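Local atomic coordinates of ESX-1 secretion system protein EccA1 (Mycobacterium tuberculosis, PDB entry 4F3V), a protein that probably hydrolyses ATP to help power the export of virulence factors by the ESX-1 secretion system, and is seen here as its N-terminal tetratricopeptide-repeat domain. Residues Ala8-Ser13 with Thr30-Tyr35; Met20-Ser25 with Arg46-Asp51; Asp41-Arg46 with Arg54-Arg59; Arg65-Leu70 with Ile76-Leu81. All blocks are in the same frame, centred on the assembly; numbering follows the deposited sequence.

Interaction 1. Residues Ala8-Ser13 with Thr30-Tyr35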
loop_
_atom_site.group_PDB
_atom_site.type_symbol
_atom_site.label_atom_id
_atom_site.label_comp_id
_atom_site.label_asym_id
_atom_site.label_seq_id
_atom_site.Cartn_x
_atom_site.Cartn_y
_atom_site.Cartn_z
ATOM N N ALA A 8 -26.346 13.013 -11.967
ATOM C CA ALA A 8 -25.964 12.317 -13.202
ATOM C C ALA A 8 -25.199 13.245 -14.143
ATOM O O ALA A 8 -24.122 12.923 -14.628
ATOM C CB ALA A 8 -27.206 11.798 -13.935
ATOM N N SER A 9 -25.817 14.383 -14.420
ATOM C CA SER A 9 -25.257 15.291 -15.372
ATOM C C SER A 9 -23.932 15.910 -14.801
ATOM O O SER A 9 -22.986 16.097 -15.533
ATOM C CB SER A 9 -26.323 16.294 -15.817
ATOM O OG SER A 9 -26.395 17.375 -14.942
ATOM N N LEU A 10 -23.850 16.160 -13.490
ATOM C CA LEU A 10 -22.592 16.620 -12.875
ATOM C C LEU A 10 -21.494 15.556 -13.007
ATOM O O LEU A 10 -20.345 15.881 -13.311
ATOM C CB LEU A 10 -22.779 16.959 -11.389
ATOM C CG LEU A 10 -23.534 18.240 -11.005
ATOM C CD1 LEU A 10 -23.726 18.232 -9.488
ATOM C CD2 LEU A 10 -22.834 19.493 -11.448
ATOM N N PHE A 11 -21.857 14.289 -12.826
ATOM C CA PHE A 11 -20.887 13.215 -12.968
ATOM C C PHE A 11 -20.350 13.086 -14.392
ATOM O O PHE A 11 -19.140 12.981 -14.626
ATOM C CB PHE A 11 -21.505 11.857 -12.531
ATOM C CG PHE A 11 -20.493 10.767 -12.454
ATOM C CD1 PHE A 11 -19.766 10.585 -11.328
ATOM C CD2 PHE A 11 -20.205 9.997 -13.570
ATOM C CE1 PHE A 11 -18.787 9.595 -11.273
ATOM C CE2 PHE A 11 -19.229 9.016 -13.538
ATOM C CZ PHE A 11 -18.512 8.819 -12.388
ATOM N N GLU A 12 -21.266 13.059 -15.355
ATOM C CA GLU A 12 -20.903 12.996 -16.743
ATOM C C GLU A 12 -19.973 14.173 -17.115
ATOM O O GLU A 12 -18.927 13.988 -17.741
ATOM C CB GLU A 12 -22.185 13.009 -17.523
ATOM C CG GLU A 12 -22.037 12.966 -18.998
ATOM C CD GLU A 12 -23.370 12.858 -19.622
ATOM O OE1 GLU A 12 -24.374 13.351 -19.039
ATOM O OE2 GLU A 12 -23.400 12.247 -20.677
ATOM N N SER A 13 -20.326 15.374 -16.664
ATOM C CA SER A 13 -19.504 16.543 -16.936
ATOM C C SER A 13 -18.146 16.379 -16.283
ATOM O O SER A 13 -17.132 16.711 -16.900
ATOM C CB SER A 13 -20.186 17.837 -16.444
ATOM O OG SER A 13 -21.338 18.096 -17.238
ATOM N N THR A 30 -17.068 16.916 -6.097
ATOM C CA THR A 30 -17.290 17.385 -4.741
ATOM C C THR A 30 -18.712 17.911 -4.569
ATOM O O THR A 30 -19.327 17.698 -3.531
ATOM C CB THR A 30 -16.246 18.456 -4.372
ATOM O OG1 THR A 30 -14.954 17.846 -4.422
ATOM C CG2 THR A 30 -16.492 19.040 -2.979
ATOM N N GLU A 31 -19.229 18.587 -5.587
ATOM C CA GLU A 31 -20.605 19.012 -5.574
ATOM C C GLU A 31 -21.541 17.795 -5.420
ATOM O O GLU A 31 -22.510 17.862 -4.666
ATOM C CB GLU A 31 -20.924 19.754 -6.861
ATOM C CG GLU A 31 -22.314 20.346 -6.945
ATOM C CD GLU A 31 -22.491 21.587 -6.114
ATOM O OE1 GLU A 31 -21.545 22.040 -5.455
ATOM O OE2 GLU A 31 -23.601 22.119 -6.124
ATOM N N ILE A 32 -21.234 16.692 -6.103
ATOM C CA ILE A 32 -22.043 15.461 -5.959
ATOM C C ILE A 32 -22.009 14.933 -4.526
ATOM O O ILE A 32 -23.072 14.725 -3.905
ATOM C CB ILE A 32 -21.627 14.359 -6.945
ATOM C CG1 ILE A 32 -21.853 14.837 -8.390
ATOM C CG2 ILE A 32 -22.369 13.050 -6.632
ATOM C CD1 ILE A 32 -21.058 14.065 -9.403
ATOM N N THR A 33 -20.805 14.775 -3.968
ATOM C CA THR A 33 -20.689 14.220 -2.602
ATOM C C THR A 33 -21.279 15.145 -1.548
ATOM O O THR A 33 -21.782 14.669 -0.537
ATOM C CB THR A 33 -19.247 13.851 -2.221
ATOM O OG1 THR A 33 -18.432 15.021 -2.239
ATOM C CG2 THR A 33 -18.694 12.815 -3.172
ATOM N N ASN A 34 -21.240 16.456 -1.782
ATOM C CA ASN A 34 -21.949 17.410 -0.925
ATOM C C ASN A 34 -23.445 17.173 -0.844
ATOM O O ASN A 34 -24.041 17.421 0.197
ATOM C CB ASN A 34 -21.727 18.862 -1.392
ATOM C CG ASN A 34 -20.355 19.401 -1.006
ATOM O OD1 ASN A 34 -19.589 18.740 -0.304
ATOM N ND2 ASN A 34 -20.056 20.629 -1.440
ATOM N N TYR A 35 -24.051 16.717 -1.942
ATOM C CA TYR A 35 -25.487 16.424 -1.989
ATOM C C TYR A 35 -25.822 14.976 -1.677
ATOM O O TYR A 35 -26.918 14.694 -1.244
ATOM C CB TYR A 35 -26.050 16.771 -3.365
ATOM C CG TYR A 35 -26.358 18.270 -3.455
ATOM C CD1 TYR A 35 -25.326 19.213 -3.549
ATOM C CD2 TYR A 35 -27.669 18.740 -3.386
ATOM C CE1 TYR A 35 -25.593 20.576 -3.584
ATOM C CE2 TYR A 35 -27.950 20.101 -3.431
ATOM C CZ TYR A 35 -26.912 21.010 -3.531
ATOM O OH TYR A 35 -27.204 22.348 -3.564
#
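Ile32 of helix 22-35 reaches across to two consecutive residues of helix 2-17, Leu10 and Phe11. Its CG1 lies 3.8 Å from Leu10 CB, the two side chains sliding past one another in opposite directions. The terminal CD1 goes further in: it stands 3.5 Å from the backbone atom Phe11 N and 3.9 Å from Phe11 CB, and it meets the Phe11 ring at the edge, near the ring plane. The segment axes approach to 9.6 Å at a crossing angle of -153°, a nearly antiparallel helix pair in the N-terminal tetratricopeptide-repeat domain. This is the tight side, where Ile32 and Phe11 are buried and Leu70 touches both of them. The other side is looser and partly open to solvent. There Leu10 CD1 packs on the aliphatic part of Glu31, 3.6 Å from Glu31 CG. Glu31 holds CG anti to its own nitrogen (chi1 -176°), and a bend at chi2 (75°) turns the carboxylate off the line of CB and CG; the methylenes lie against Leu10, and OE2 makes a salt bridge with Arg6. No hydrogen bond joins the two segments. Their pairing therefore rests on hydrocarbon fit, with the one charge at its margin engaged by an arginine one turn earlier in helix 2-17.

Interaction 2. Residues Met20-Ser25 with Arg46-Asp51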
loop_
_atom_site.group_PDB
_atom_site.type_symbol
_atom_site.label_atom_id
_atom_site.label_comp_id
_atom_site.label_asym_id
_atom_site.label_seq_id
_atom_site.Cartn_x
_atom_site.Cartn_y
_atom_site.Cartn_z
ATOM N N MET A 20 -9.196 17.946 -19.430
ATOM C CA MET A 20 -9.052 19.416 -19.543
ATOM C C MET A 20 -8.558 20.005 -18.222
ATOM O O MET A 20 -7.632 20.805 -18.204
ATOM C CB MET A 20 -10.389 20.100 -19.918
ATOM C CG MET A 20 -10.971 19.750 -21.309
ATOM S SD MET A 20 -12.463 20.592 -21.983
ATOM C CE MET A 20 -13.794 19.770 -21.100
ATOM N N SER A 21 -9.179 19.602 -17.113
ATOM C CA SER A 21 -8.875 20.206 -15.824
ATOM C C SER A 21 -9.359 19.342 -14.673
ATOM O O SER A 21 -10.549 19.283 -14.378
ATOM C CB SER A 21 -9.547 21.576 -15.739
ATOM O OG SER A 21 -9.457 22.087 -14.430
ATOM N N GLU A 22 -8.425 18.683 -14.008
ATOM C CA GLU A 22 -8.716 17.916 -12.822
ATOM C C GLU A 22 -9.311 18.780 -11.725
ATOM O O GLU A 22 -10.186 18.321 -10.999
ATOM C CB GLU A 22 -7.463 17.180 -12.336
ATOM C CG GLU A 22 -7.068 16.065 -13.298
ATOM C CD GLU A 22 -5.884 15.247 -12.834
ATOM O OE1 GLU A 22 -5.400 15.481 -11.717
ATOM O OE2 GLU A 22 -5.439 14.360 -13.593
ATOM N N ALA A 23 -8.869 20.023 -11.629
ATOM C CA ALA A 23 -9.404 20.965 -10.648
ATOM C C ALA A 23 -10.917 21.202 -10.828
ATOM O O ALA A 23 -11.655 21.208 -9.867
ATOM C CB ALA A 23 -8.633 22.293 -10.709
ATOM N N ARG A 24 -11.349 21.421 -12.069
ATOM C CA ARG A 24 -12.774 21.591 -12.355
ATOM C C ARG A 24 -13.570 20.283 -12.141
ATOM O O ARG A 24 -14.685 20.331 -11.639
ATOM C CB ARG A 24 -12.990 22.131 -13.769
ATOM C CG ARG A 24 -12.561 23.597 -13.959
ATOM C CD ARG A 24 -13.179 24.205 -15.212
ATOM N NE ARG A 24 -12.444 25.372 -15.710
ATOM C CZ ARG A 24 -11.512 25.285 -16.660
ATOM N NH1 ARG A 24 -11.211 24.094 -17.205
ATOM N NH2 ARG A 24 -10.877 26.367 -17.076
ATOM N N SER A 25 -13.002 19.145 -12.538
ATOM C CA SER A 25 -13.633 17.860 -12.306
ATOM C C SER A 25 -13.825 17.660 -10.799
ATOM O O SER A 25 -14.895 17.251 -10.361
ATOM C CB SER A 25 -12.792 16.707 -12.850
ATOM O OG SER A 25 -12.731 16.742 -14.264
ATOM N N ARG A 46 -13.113 11.897 -7.003
ATOM C CA ARG A 46 -12.268 12.824 -6.233
ATOM C C ARG A 46 -10.847 12.283 -6.085
ATOM O O ARG A 46 -9.861 13.038 -6.249
ATOM C CB ARG A 46 -12.867 13.135 -4.870
ATOM C CG ARG A 46 -14.114 14.008 -4.951
ATOM C CD ARG A 46 -14.816 14.160 -3.617
ATOM N NE ARG A 46 -13.951 14.735 -2.592
ATOM C CZ ARG A 46 -14.362 15.464 -1.548
ATOM N NH1 ARG A 46 -15.650 15.723 -1.335
ATOM N NH2 ARG A 46 -13.466 15.913 -0.691
ATOM N N ILE A 47 -10.746 10.981 -5.797
ATOM C CA ILE A 47 -9.446 10.300 -5.721
ATOM C C ILE A 47 -8.692 10.451 -7.045
ATOM O O ILE A 47 -7.518 10.787 -7.072
ATOM C CB ILE A 47 -9.598 8.794 -5.376
ATOM C CG1 ILE A 47 -10.131 8.629 -3.946
ATOM C CG2 ILE A 47 -8.257 8.089 -5.537
ATOM C CD1 ILE A 47 -10.426 7.189 -3.519
ATOM N N ARG A 48 -9.398 10.219 -8.150
ATOM C CA ARG A 48 -8.793 10.387 -9.458
ATOM C C ARG A 48 -8.231 11.810 -9.655
ATOM O O ARG A 48 -7.236 11.982 -10.366
ATOM C CB ARG A 48 -9.819 10.070 -10.535
ATOM C CG ARG A 48 -9.448 10.498 -11.937
ATOM C CD ARG A 48 -8.279 9.712 -12.469
ATOM N NE ARG A 48 -8.034 10.086 -13.860
ATOM C CZ ARG A 48 -7.422 11.197 -14.256
ATOM N NH1 ARG A 48 -6.965 12.081 -13.383
ATOM N NH2 ARG A 48 -7.272 11.425 -15.548
ATOM N N CYS A 49 -8.884 12.810 -9.061
ATOM C CA CYS A 49 -8.460 14.214 -9.223
ATOM C C CYS A 49 -7.387 14.621 -8.228
ATOM O O CYS A 49 -7.062 15.786 -8.135
ATOM C CB CYS A 49 -9.652 15.167 -9.105
ATOM S SG CYS A 49 -10.909 14.938 -10.385
ATOM N N GLY A 50 -6.842 13.671 -7.476
ATOM C CA GLY A 50 -5.737 13.946 -6.560
ATOM C C GLY A 50 -6.165 14.202 -5.130
ATOM O O GLY A 50 -5.365 14.620 -4.309
ATOM N N ASP A 51 -7.426 13.933 -4.812
ATOM C CA ASP A 51 -7.889 14.027 -3.434
ATOM C C ASP A 51 -7.677 12.678 -2.755
ATOM O O ASP A 51 -8.509 11.803 -2.862
ATOM C CB ASP A 51 -9.385 14.393 -3.397
ATOM C CG ASP A 51 -9.948 14.414 -1.994
ATOM O OD1 ASP A 51 -9.147 14.415 -1.021
ATOM O OD2 ASP A 51 -11.188 14.430 -1.859
HETATM O O HOH W 1 -6.388 14.238 -16.109
#
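Glu22 OE2 is gripped twice, by Arg48 NH1 at 2.8 Å and by a water at 2.7 Å. The same water accepts from Arg48 NH2 (3.0 Å), which closes a small ring around the salt bridge. The N-H of Arg48 points fairly straight at the oxygen (156°). Glu22 OE2 lies in the guanidinium plane, yet the nitrogen approaches from well above the carboxylate, 68° out of its plane; Glu22 OE1 stays 4.1 Å from Arg48 NH1, leaving a one-oxygen contact. Closer to the backbones Cys49 packs between the helices: its SG is 3.6 Å from Ser25 CB and 3.5 Å from the carbonyl Glu22 O. Ser25 OG itself bonds to Ala14 O. Both helix ends are capped. Ser21 OG takes the N-H of Arg24 as N-cap of one helix, and the other ends in a Schellman motif, with Gly50 at positive phi and Asp51 N bonded to Arg46 O. Asp51 OD2 also receives both Arg46 NE (2.9 Å) and Arg46 NH2, side-on. The contact thus sits where helix 22-35 starts and helix 40-48 stops, with Leu18, from the loop after helix 2-17, against Ser25, Arg48 and Cys49, and Arg48 NE bonded to Leu81 O just ahead of strand 84-86.

Interaction 3. Residues Asp41-Arg46 with Arg54-Arg59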
loop_
_atom_site.group_PDB
_atom_site.type_symbol
_atom_site.label_atom_id
_atom_site.label_comp_id
_atom_site.label_asym_id
_atom_site.label_seq_id
_atom_site.Cartn_x
_atom_site.Cartn_y
_atom_site.Cartn_z
ATOM N N ASP A 41 -19.138 6.439 -6.542
ATOM C CA ASP A 41 -18.438 6.790 -7.795
ATOM C C ASP A 41 -17.836 8.205 -7.794
ATOM O O ASP A 41 -16.782 8.424 -8.379
ATOM C CB ASP A 41 -19.357 6.611 -9.020
ATOM C CG ASP A 41 -19.787 5.171 -9.215
ATOM O OD1 ASP A 41 -19.235 4.271 -8.525
ATOM O OD2 ASP A 41 -20.649 4.932 -10.077
ATOM N N ALA A 42 -18.499 9.142 -7.134
ATOM C CA ALA A 42 -17.972 10.502 -7.017
ATOM C C ALA A 42 -16.810 10.616 -6.018
ATOM O O ALA A 42 -15.899 11.417 -6.218
ATOM C CB ALA A 42 -19.105 11.488 -6.693
ATOM N N TRP A 43 -16.841 9.846 -4.933
ATOM C CA TRP A 43 -15.679 9.747 -4.053
ATOM C C TRP A 43 -14.482 9.211 -4.793
ATOM O O TRP A 43 -13.382 9.752 -4.653
ATOM C CB TRP A 43 -15.950 8.908 -2.809
ATOM C CG TRP A 43 -16.944 9.526 -1.859
ATOM C CD1 TRP A 43 -18.248 9.116 -1.634
ATOM C CD2 TRP A 43 -16.756 10.692 -1.005
ATOM N NE1 TRP A 43 -18.858 9.922 -0.720
ATOM C CE2 TRP A 43 -18.010 10.897 -0.313
ATOM C CE3 TRP A 43 -15.712 11.572 -0.777
ATOM C CZ2 TRP A 43 -18.194 11.931 0.586
ATOM C CZ3 TRP A 43 -15.905 12.605 0.126
ATOM C CH2 TRP A 43 -17.122 12.779 0.800
ATOM N N ILE A 44 -14.689 8.212 -5.646
ATOM C CA ILE A 44 -13.615 7.675 -6.476
ATOM C C ILE A 44 -13.141 8.729 -7.511
ATOM O O ILE A 44 -11.956 8.845 -7.797
ATOM C CB ILE A 44 -14.046 6.337 -7.142
ATOM C CG1 ILE A 44 -14.291 5.282 -6.032
ATOM C CG2 ILE A 44 -13.003 5.848 -8.146
ATOM C CD1 ILE A 44 -15.005 4.019 -6.514
ATOM N N GLY A 45 -14.075 9.467 -8.081
ATOM C CA GLY A 45 -13.734 10.595 -8.972
ATOM C C GLY A 45 -12.822 11.594 -8.271
ATOM O O GLY A 45 -11.840 12.062 -8.852
ATOM N N ARG A 46 -13.113 11.897 -7.003
ATOM C CA ARG A 46 -12.268 12.824 -6.233
ATOM C C ARG A 46 -10.847 12.283 -6.085
ATOM O O ARG A 46 -9.861 13.038 -6.249
ATOM C CB ARG A 46 -12.867 13.135 -4.870
ATOM C CG ARG A 46 -14.114 14.008 -4.951
ATOM C CD ARG A 46 -14.816 14.160 -3.617
ATOM N NE ARG A 46 -13.951 14.735 -2.592
ATOM C CZ ARG A 46 -14.362 15.464 -1.548
ATOM N NH1 ARG A 46 -15.650 15.723 -1.335
ATOM N NH2 ARG A 46 -13.466 15.913 -0.691
ATOM N N ARG A 54 -7.702 10.919 3.749
ATOM C CA ARG A 54 -8.140 9.657 4.328
ATOM C C ARG A 54 -9.687 9.552 4.390
ATOM O O ARG A 54 -10.239 8.453 4.236
ATOM C CB ARG A 54 -7.542 9.445 5.728
ATOM C CG ARG A 54 -8.171 10.378 6.753
ATOM C CD ARG A 54 -7.653 10.425 8.182
ATOM N NE ARG A 54 -8.471 11.505 8.762
ATOM C CZ ARG A 54 -9.629 11.360 9.429
ATOM N NH1 ARG A 54 -10.111 10.163 9.757
ATOM N NH2 ARG A 54 -10.292 12.452 9.816
ATOM N N VAL A 55 -10.383 10.672 4.607
ATOM C CA VAL A 55 -11.854 10.640 4.680
ATOM C C VAL A 55 -12.497 10.259 3.318
ATOM O O VAL A 55 -13.470 9.499 3.254
ATOM C CB VAL A 55 -12.403 11.962 5.261
ATOM C CG1 VAL A 55 -13.920 12.020 5.164
ATOM C CG2 VAL A 55 -11.947 12.110 6.716
ATOM N N THR A 56 -11.912 10.743 2.229
ATOM C CA THR A 56 -12.387 10.423 0.900
ATOM C C THR A 56 -12.312 8.904 0.593
ATOM O O THR A 56 -13.268 8.307 0.089
ATOM C CB THR A 56 -11.612 11.265 -0.146
ATOM O OG1 THR A 56 -12.012 12.647 -0.045
ATOM C CG2 THR A 56 -11.855 10.761 -1.519
ATOM N N LEU A 57 -11.188 8.283 0.908
ATOM C CA LEU A 57 -11.044 6.831 0.763
ATOM C C LEU A 57 -12.018 6.098 1.734
ATOM O O LEU A 57 -12.649 5.102 1.366
ATOM C CB LEU A 57 -9.609 6.431 1.039
ATOM C CG LEU A 57 -9.037 5.131 0.445
ATOM C CD1 LEU A 57 -9.687 4.684 -0.852
ATOM C CD2 LEU A 57 -7.545 5.372 0.267
ATOM N N PHE A 58 -12.168 6.615 2.956
ATOM C CA PHE A 58 -13.108 6.000 3.892
ATOM C C PHE A 58 -14.522 5.999 3.322
ATOM O O PHE A 58 -15.248 5.008 3.430
ATOM C CB PHE A 58 -13.117 6.671 5.280
ATOM C CG PHE A 58 -14.336 6.320 6.102
ATOM C CD1 PHE A 58 -14.418 5.103 6.761
ATOM C CD2 PHE A 58 -15.434 7.188 6.186
ATOM C CE1 PHE A 58 -15.545 4.752 7.503
ATOM C CE2 PHE A 58 -16.574 6.829 6.916
ATOM C CZ PHE A 58 -16.623 5.613 7.565
ATOM N N ARG A 59 -14.907 7.121 2.725
ATOM C CA ARG A 59 -16.253 7.270 2.218
ATOM C C ARG A 59 -16.489 6.368 1.036
ATOM O O ARG A 59 -17.603 5.875 0.860
ATOM C CB ARG A 59 -16.557 8.727 1.883
ATOM C CG ARG A 59 -16.687 9.557 3.135
ATOM C CD ARG A 59 -18.156 9.706 3.468
ATOM N NE ARG A 59 -18.331 10.092 4.855
ATOM C CZ ARG A 59 -19.231 9.572 5.699
ATOM N NH1 ARG A 59 -20.091 8.608 5.341
ATOM N NH2 ARG A 59 -19.263 10.023 6.938
#
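Helices 40-48 and 54-62 form an antiparallel helical hairpin of this tetratricopeptide-repeat domain, in which Trp43 packs against both Arg59 and Thr56. The segment axes come within 8.9 Å at 148° between their directions. Arg59 CB sits over one face of the indole, 3.5 Å from the centroid of the five-membered ring of Trp43 and only 14° off the ring normal, a CH-pi contact. The arginine chain then runs alongside the tryptophan: a bend at chi2 (-98°) carries it over the six-membered ring, with Arg59 CD 3.6 Å from Trp43 CZ2, before the guanidinium leads away. The methyl of Thr33 from helix 22-35 lies against the opposite face, so the indole is sandwiched between two aliphatic groups, and its NE1 bonds to Glu37 O. Nearer the loop, Thr56 crosses Trp43 obliquely, its CG2 standing 3.6 Å from Trp43 O. Thr56 OG1 is 3.6 Å from Arg46 NH2 without a hydrogen bond between them; each bonds instead to Asp51 OD2, which ties them together indirectly. Trp43 CZ3 also lies 3.4 Å above the plane of the Arg46 guanidinium, offset toward its rim. In the fold, helix 40-48 is thus held between helix 22-35, through Thr33 on Trp43, and helix 54-62, while Leu57 of the latter faces onward to helix 101-115.

Interaction 4. Residues Arg65-Leu70 with Ile76-Leu81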
loop_
_atom_site.group_PDB
_atom_site.type_symbol
_atom_site.label_atom_id
_atom_site.label_comp_id
_atom_site.label_asym_id
_atom_site.label_seq_id
_atom_site.Cartn_x
_atom_site.Cartn_y
_atom_site.Cartn_z
ATOM N N ARG A 65 -21.287 -0.442 -1.583
ATOM C CA ARG A 65 -22.447 -1.072 -2.213
ATOM C C ARG A 65 -23.051 -0.258 -3.336
ATOM O O ARG A 65 -23.851 -0.785 -4.103
ATOM C CB ARG A 65 -23.533 -1.361 -1.191
ATOM C CG ARG A 65 -23.187 -2.489 -0.278
ATOM C CD ARG A 65 -24.354 -2.651 0.687
ATOM N NE ARG A 65 -24.443 -3.983 1.236
ATOM C CZ ARG A 65 -25.407 -4.335 2.091
ATOM N NH1 ARG A 65 -26.319 -3.436 2.486
ATOM N NH2 ARG A 65 -25.433 -5.561 2.562
ATOM N N ASN A 66 -22.661 1.014 -3.432
ATOM C CA ASN A 66 -23.140 1.881 -4.500
ATOM C C ASN A 66 -22.150 2.010 -5.653
ATOM O O ASN A 66 -22.381 2.784 -6.570
ATOM C CB ASN A 66 -23.502 3.268 -3.962
ATOM C CG ASN A 66 -24.622 3.232 -2.928
ATOM O OD1 ASN A 66 -25.436 2.329 -2.925
ATOM N ND2 ASN A 66 -24.649 4.248 -2.021
ATOM N N PHE A 67 -21.076 1.223 -5.631
ATOM C CA PHE A 67 -20.086 1.284 -6.695
ATOM C C PHE A 67 -20.746 1.000 -8.033
ATOM O O PHE A 67 -21.378 -0.031 -8.198
ATOM C CB PHE A 67 -18.969 0.262 -6.460
ATOM C CG PHE A 67 -17.940 0.237 -7.562
ATOM C CD1 PHE A 67 -16.913 1.172 -7.598
ATOM C CD2 PHE A 67 -18.000 -0.698 -8.567
ATOM C CE1 PHE A 67 -15.966 1.159 -8.600
ATOM C CE2 PHE A 67 -17.049 -0.726 -9.592
ATOM C CZ PHE A 67 -16.023 0.208 -9.603
ATOM N N GLY A 68 -20.591 1.920 -8.979
ATOM C CA GLY A 68 -21.120 1.733 -10.333
ATOM C C GLY A 68 -22.472 2.358 -10.588
ATOM O O GLY A 68 -22.869 2.502 -11.757
ATOM N N GLN A 69 -23.186 2.733 -9.517
ATOM C CA GLN A 69 -24.567 3.199 -9.632
ATOM C C GLN A 69 -24.666 4.556 -10.332
ATOM O O GLN A 69 -25.415 4.714 -11.297
ATOM C CB GLN A 69 -25.236 3.266 -8.253
ATOM C CG GLN A 69 -26.737 3.487 -8.330
ATOM C CD GLN A 69 -27.121 4.932 -8.574
ATOM O OE1 GLN A 69 -26.463 5.883 -8.109
ATOM N NE2 GLN A 69 -28.209 5.111 -9.308
ATOM N N LEU A 70 -23.878 5.521 -9.885
ATOM C CA LEU A 70 -23.921 6.874 -10.439
ATOM C C LEU A 70 -23.330 6.941 -11.844
ATOM O O LEU A 70 -23.963 7.469 -12.747
ATOM C CB LEU A 70 -23.181 7.867 -9.499
ATOM C CG LEU A 70 -23.133 9.330 -9.945
ATOM C CD1 LEU A 70 -24.556 9.827 -10.241
ATOM C CD2 LEU A 70 -22.424 10.159 -8.867
ATOM N N ILE A 76 -21.363 5.216 -18.004
ATOM C CA ILE A 76 -19.890 5.292 -17.957
ATOM C C ILE A 76 -19.378 4.137 -17.121
ATOM O O ILE A 76 -19.877 3.884 -16.012
ATOM C CB ILE A 76 -19.426 6.631 -17.359
ATOM C CG1 ILE A 76 -19.775 7.792 -18.315
ATOM C CG2 ILE A 76 -17.917 6.617 -17.014
ATOM C CD1 ILE A 76 -19.496 9.173 -17.743
ATOM N N SER A 77 -18.414 3.392 -17.647
ATOM C CA SER A 77 -17.718 2.400 -16.843
ATOM C C SER A 77 -16.717 3.100 -15.896
ATOM O O SER A 77 -15.999 4.004 -16.310
ATOM C CB SER A 77 -16.950 1.415 -17.739
ATOM O OG SER A 77 -16.142 0.594 -16.924
ATOM N N MET A 78 -16.666 2.687 -14.633
ATOM C CA MET A 78 -15.727 3.298 -13.681
ATOM C C MET A 78 -14.268 3.110 -14.108
ATOM O O MET A 78 -13.423 3.910 -13.747
ATOM C CB MET A 78 -15.940 2.797 -12.250
ATOM C CG MET A 78 -17.198 3.363 -11.598
ATOM S SD MET A 78 -17.116 5.159 -11.401
ATOM C CE MET A 78 -15.864 5.184 -10.137
ATOM N N SER A 79 -13.990 2.071 -14.890
ATOM C CA SER A 79 -12.636 1.845 -15.397
ATOM C C SER A 79 -12.164 2.961 -16.288
ATOM O O SER A 79 -10.968 3.206 -16.401
ATOM C CB SER A 79 -12.567 0.533 -16.164
ATOM O OG SER A 79 -12.874 -0.521 -15.277
ATOM N N THR A 80 -13.111 3.637 -16.919
ATOM C CA THR A 80 -12.811 4.734 -17.845
ATOM C C THR A 80 -12.252 5.958 -17.093
ATOM O O THR A 80 -11.525 6.756 -17.666
ATOM C CB THR A 80 -14.079 5.065 -18.649
ATOM O OG1 THR A 80 -14.404 3.919 -19.464
ATOM C CG2 THR A 80 -13.869 6.309 -19.567
ATOM N N LEU A 81 -12.568 6.105 -15.810
ATOM C CA LEU A 81 -11.950 7.176 -15.012
ATOM C C LEU A 81 -10.439 6.986 -14.815
ATOM O O LEU A 81 -9.719 7.956 -14.540
ATOM C CB LEU A 81 -12.619 7.313 -13.654
ATOM C CG LEU A 81 -13.893 8.140 -13.637
ATOM C CD1 LEU A 81 -14.934 7.447 -14.515
ATOM C CD2 LEU A 81 -14.362 8.341 -12.200
#
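Phe67 and Met78 supply the apolar contact between the two segments. The far end of the ring does the touching: Phe67 CZ is 3.7 Å from Met78 CB, and Phe67 CE1 is 3.9 Å from Met78 CG. With CG opposite its backbone nitrogen (chi1 178°), the phenylalanine swings its ring over to the methionine, and the two side chains cross at a slant. Met78 CB and CG lie at the ring, set by the backbone and chi1 (-73°), while bends at chi2 and chi3 fold SD and CE back. A looser contact joins Gly68 CA and Met78 CG at 4.4 Å. Gly68 is the N-cap residue of the short helix 69-72; its positive phi (96°) is a backbone shape suited to glycine, and it lets the chain turn from the end of the preceding 3-10 segment into that helix. Hydrogen bonds act within each segment and toward other parts of the chain, none between the two. Gln69 N donates to Asn66 O at 3.1 Å, and Gly68 N to Asp41 OD1 of helix 40-48. In the other segment, Thr80 N reaches Ser77 O at 3.0 Å, while the bond from Ser79 N to Ser77 OG is weak. The methionine also packs on Asp41, Ile44 and Phe11, and Phe67 touches Pro101 and Ile104 of helix 101-115.

How the interactions relate
Helix 40-48 carries segments of interactions 2 and 3 and touches those of 1 and 4. Interactions 2 and 3 share Arg46, whose NH1 lies 3.0 Å from Thr33 OG1 in interaction 1, and they are further joined by Asp51 OD2 at 2.7 Å from Thr56 OG1. Asp41 at the other end of interaction 3 reaches interaction 4, its OD1 2.8 Å from Gly68 N. Interaction 4 closes back on interaction 1 through Leu70 CD2, 3.6 Å from Phe11 CD1, and on interaction 2 through Leu81 O, 2.8 Å from Arg48 NE. Neighbouring centres are about 12 to 16 Å apart. A bound samarium ion lies about 10 Å from the Thr56 side chain of interaction 3.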